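Local coordinates for periplasmic binding protein/LacI transcriptional regulator (Mycobacterium smegmatis, PDB 6HYH) that binds a furanose sugar, beta-D-fucofuranose, and probably serves as the solute-binding component of an L-arabinofuranose ABC transporter, at residues Val89-Lys94 with Thr109-Val114. Numbering follows the deposited sequence.
With ZN (zinc ion), chain E.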
ATOM      1  N   VAL A  89     -18.739  -2.902   4.171  1.00 70.01           N
ATOM      2  CA  VAL A  89     -19.290  -3.296   2.875  1.00 68.40           C
ATOM      3  C   VAL A  89     -18.271  -4.094   2.059  1.00 68.23           C
ATOM      4  O   VAL A  89     -18.651  -4.959   1.246  1.00 72.57           O
ATOM      5  CB  VAL A  89     -19.772  -2.061   2.082  1.00 68.83           C
ATOM      6  CG1 VAL A  89     -18.591  -1.263   1.569  1.00 64.69           C
ATOM      7  CG2 VAL A  89     -20.683  -2.461   0.913  1.00 69.13           C
ATOM      8  N   LEU A  90     -16.965  -3.896   2.306  1.00 61.41           N
ATOM      9  CA  LEU A  90     -15.988  -4.690   1.556  1.00 61.48           C
ATOM     10  C   LEU A  90     -15.872  -6.105   2.103  1.00 64.32           C
ATOM     11  O   LEU A  90     -15.720  -7.053   1.319  1.00 62.42           O
ATOM     12  CB  LEU A  90     -14.623  -3.996   1.528  1.00 59.93           C
ATOM     13  CG  LEU A  90     -14.459  -2.923   0.436  1.00 52.37           C
ATOM     14  CD1 LEU A  90     -13.117  -2.257   0.548  1.00 55.12           C
ATOM     15  CD2 LEU A  90     -14.626  -3.523  -0.959  1.00 52.02           C
ATOM     16  N   GLN A  91     -15.981  -6.266   3.432  1.00 68.00           N
ATOM     17  CA  GLN A  91     -16.061  -7.606   4.010  1.00 67.94           C
ATOM     18  C   GLN A  91     -17.330  -8.315   3.535  1.00 69.89           C
ATOM     19  O   GLN A  91     -17.326  -9.530   3.301  1.00 74.62           O
ATOM     20  CB  GLN A  91     -15.992  -7.506   5.539  1.00 66.33           C
ATOM     21  CG  GLN A  91     -15.346  -8.696   6.262  1.00 64.47           C
ATOM     22  CD  GLN A  91     -13.904  -8.889   5.866  1.00 70.30           C
ATOM     23  OE1 GLN A  91     -13.325  -8.017   5.224  1.00 76.40           O
ATOM     24  NE2 GLN A  91     -13.301 -10.016   6.268  1.00 70.80           N
ATOM     25  N   GLU A  92     -18.415  -7.558   3.344  1.00 70.94           N
ATOM     26  CA  GLU A  92     -19.659  -8.122   2.809  1.00 75.64           C
ATOM     27  C   GLU A  92     -19.488  -8.652   1.386  1.00 75.86           C
ATOM     28  O   GLU A  92     -19.918  -9.765   1.062  1.00 77.15           O
ATOM     29  CB  GLU A  92     -20.770  -7.071   2.840  1.00 74.40           C
ATOM     30  CG  GLU A  92     -21.174  -6.628   4.242  1.00 77.92           C
ATOM     31  CD  GLU A  92     -22.342  -5.646   4.221  1.00 81.60           C
ATOM     32  OE1 GLU A  92     -22.903  -5.421   3.114  1.00 83.15           O
ATOM     33  OE2 GLU A  92     -22.681  -5.089   5.301  1.00 81.91           O
ATOM     34  N   THR A  93     -18.904  -7.848   0.503  1.00 68.76           N
ATOM     35  CA  THR A  93     -18.647  -8.361  -0.839  1.00 67.25           C
ATOM     36  C   THR A  93     -17.703  -9.554  -0.807  1.00 67.03           C
ATOM     37  O   THR A  93     -17.898 -10.527  -1.548  1.00 69.23           O
ATOM     38  CB  THR A  93     -18.045  -7.274  -1.717  1.00 64.45           C
ATOM     39  OG1 THR A  93     -16.780  -6.871  -1.159  1.00 62.96           O
ATOM     40  CG2 THR A  93     -18.981  -6.092  -1.805  1.00 59.75           C
ATOM     41  N   LYS A  94     -16.660  -9.498   0.031  1.00 57.75           N
ATOM     42  CA  LYS A  94     -15.846 -10.688   0.257  1.00 61.08           C
ATOM     43  C   LYS A  94     -16.721 -11.899   0.574  1.00 63.28           C
ATOM     44  O   LYS A  94     -16.556 -12.975  -0.013  1.00 62.62           O
ATOM     45  CB  LYS A  94     -14.811 -10.460   1.353  1.00 57.67           C
ATOM     46  CG  LYS A  94     -13.649 -11.435   1.144  1.00 54.70           C
ATOM     47  CD  LYS A  94     -12.363 -11.007   1.803  1.00 56.79           C
ATOM     48  CE  LYS A  94     -12.373 -11.412   3.245  1.00 60.30           C
ATOM     49  NZ  LYS A  94     -12.316 -12.891   3.286  1.00 61.64           N
ATOM     50  N   THR A 109      -7.951   0.589   3.850  1.00 67.73           N
ATOM     51  CA  THR A 109      -8.570  -0.566   4.465  1.00 69.21           C
ATOM     52  C   THR A 109      -7.568  -1.312   5.328  1.00 74.41           C
ATOM     53  O   THR A 109      -6.370  -1.398   5.020  1.00 73.28           O
ATOM     54  CB  THR A 109      -9.122  -1.539   3.417  1.00 65.73           C
ATOM     55  OG1 THR A 109      -9.784  -2.630   4.078  1.00 72.67           O
ATOM     56  CG2 THR A 109      -7.992  -2.098   2.578  1.00 63.50           C
ATOM     57  N   GLN A 110      -8.117  -1.939   6.365  1.00 71.53           N
ATOM     58  CA  GLN A 110      -7.370  -2.666   7.375  1.00 69.04           C
ATOM     59  C   GLN A 110      -7.597  -4.170   7.247  1.00 73.05           C
ATOM     60  O   GLN A 110      -7.273  -4.914   8.181  1.00 75.80           O
ATOM     61  CB  GLN A 110      -7.762  -2.177   8.784  1.00 70.27           C
ATOM     62  CG  GLN A 110      -7.488  -0.698   9.106  1.00 66.69           C
ATOM     63  CD  GLN A 110      -8.599   0.237   8.619  1.00 70.71           C
ATOM     64  OE1 GLN A 110      -9.704  -0.204   8.297  1.00 70.64           O
ATOM     65  NE2 GLN A 110      -8.303   1.539   8.565  1.00 69.51           N
ATOM     66  N   ASP A 111      -8.164  -4.632   6.122  1.00 75.19           N
ATOM     67  CA  ASP A 111      -8.363  -6.044   5.812  1.00 75.61           C
ATOM     68  C   ASP A 111      -7.666  -6.416   4.505  1.00 78.42           C
ATOM     69  O   ASP A 111      -7.284  -5.552   3.712  1.00 78.72           O
ATOM     70  CB  ASP A 111      -9.859  -6.379   5.708  1.00 79.49           C
ATOM     71  CG  ASP A 111     -10.537  -6.534   7.075  1.00 79.00           C
ATOM     72  OD1 ASP A 111     -10.119  -7.379   7.901  1.00 80.84           O
ATOM     73  OD2 ASP A 111     -11.519  -5.801   7.301  1.00 74.37           O
ATOM     74  N   THR A 112      -7.512  -7.719   4.275  1.00 78.93           N
ATOM     75  CA  THR A 112      -6.624  -8.230   3.239  1.00 79.42           C
ATOM     76  C   THR A 112      -7.396  -8.937   2.129  1.00 81.20           C
ATOM     77  O   THR A 112      -8.394  -9.630   2.373  1.00 80.96           O
ATOM     78  CB  THR A 112      -5.624  -9.238   3.820  1.00 83.68           C
ATOM     79  OG1 THR A 112      -5.249  -8.859   5.158  1.00 80.23           O
ATOM     80  CG2 THR A 112      -4.388  -9.365   2.907  1.00 82.69           C
ATOM     81  N   ASP A 113      -6.907  -8.763   0.897  1.00 94.26           N
ATOM     82  CA  ASP A 113      -7.546  -9.360  -0.267  1.00 91.10           C
ATOM     83  C   ASP A 113      -9.052  -9.117  -0.274  1.00 88.70           C
ATOM     84  O   ASP A 113      -9.832 -10.035  -0.539  1.00 84.67           O
ATOM     85  CB  ASP A 113      -7.219 -10.852  -0.329  1.00 94.23           C
ATOM     86  CG  ASP A 113      -5.717 -11.116  -0.380  1.00103.05           C
ATOM     87  OD1 ASP A 113      -4.950 -10.119  -0.394  1.00103.78           O
ATOM     88  OD2 ASP A 113      -5.310 -12.308  -0.416  1.00103.64           O
ATOM     89  N   VAL A 114      -9.463  -7.896   0.088  1.00 69.97           N
ATOM     90  CA  VAL A 114     -10.849  -7.450  -0.077  1.00 65.31           C
ATOM     91  C   VAL A 114     -11.148  -6.891  -1.460  1.00 59.61           C
ATOM     92  O   VAL A 114     -12.285  -6.455  -1.691  1.00 55.83           O
ATOM     93  CB  VAL A 114     -11.261  -6.382   0.952  1.00 63.06           C
ATOM     94  CG1 VAL A 114     -11.669  -7.045   2.261  1.00 67.69           C
ATOM     95  CG2 VAL A 114     -10.131  -5.368   1.157  1.00 60.51           C
TER
HETATM   96 ZN    ZN E 403     -12.245  -5.106   8.832  1.00 63.78          ZN
HETATM   97  O   HOH W   1     -13.307  -7.268   9.585  1.00 44.10           O
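V114 lodges against one side of helix 87-96, between L90, Q91 and K94. The apolar pairs are V114 CB with L90 CB, 4.2 Å apart, and V114 CG1 with K94 CD, 4.0 Å apart. Other contacts set carbon against oxygen. L90 CD2 reaches the backbone, 3.8 Å from V114 O. V114 CG1 also meets Q91 OE1 at 3.5 Å; chi1 of -83° turns this methyl toward Q91 and K94, whose side chains both cross the valine at about a right angle. K94 brings CD within 3.6 Å of D113 O, so its CD methylene rather than its amine does the touching.

The polar part centres on zinc. D111 OD2 binds the ion at 1.8 Å, alongside a water, D87 at the start of the same helix and H318 of a second subunit, a residue of the C-terminal histidine tag. Q91 OE1 and D111 OD2, both oxygens, face each other at 3.5 Å, the amide plane turned 36° from the carboxylate, and no hydrogen bond crosses between the segments. Within the loop, T109 OG1 accepts from D111 N, forming an ST turn.

The loop joins parallel strands 100-103 and 117-121, while V89 and T93 pack the helix against helix 58-71.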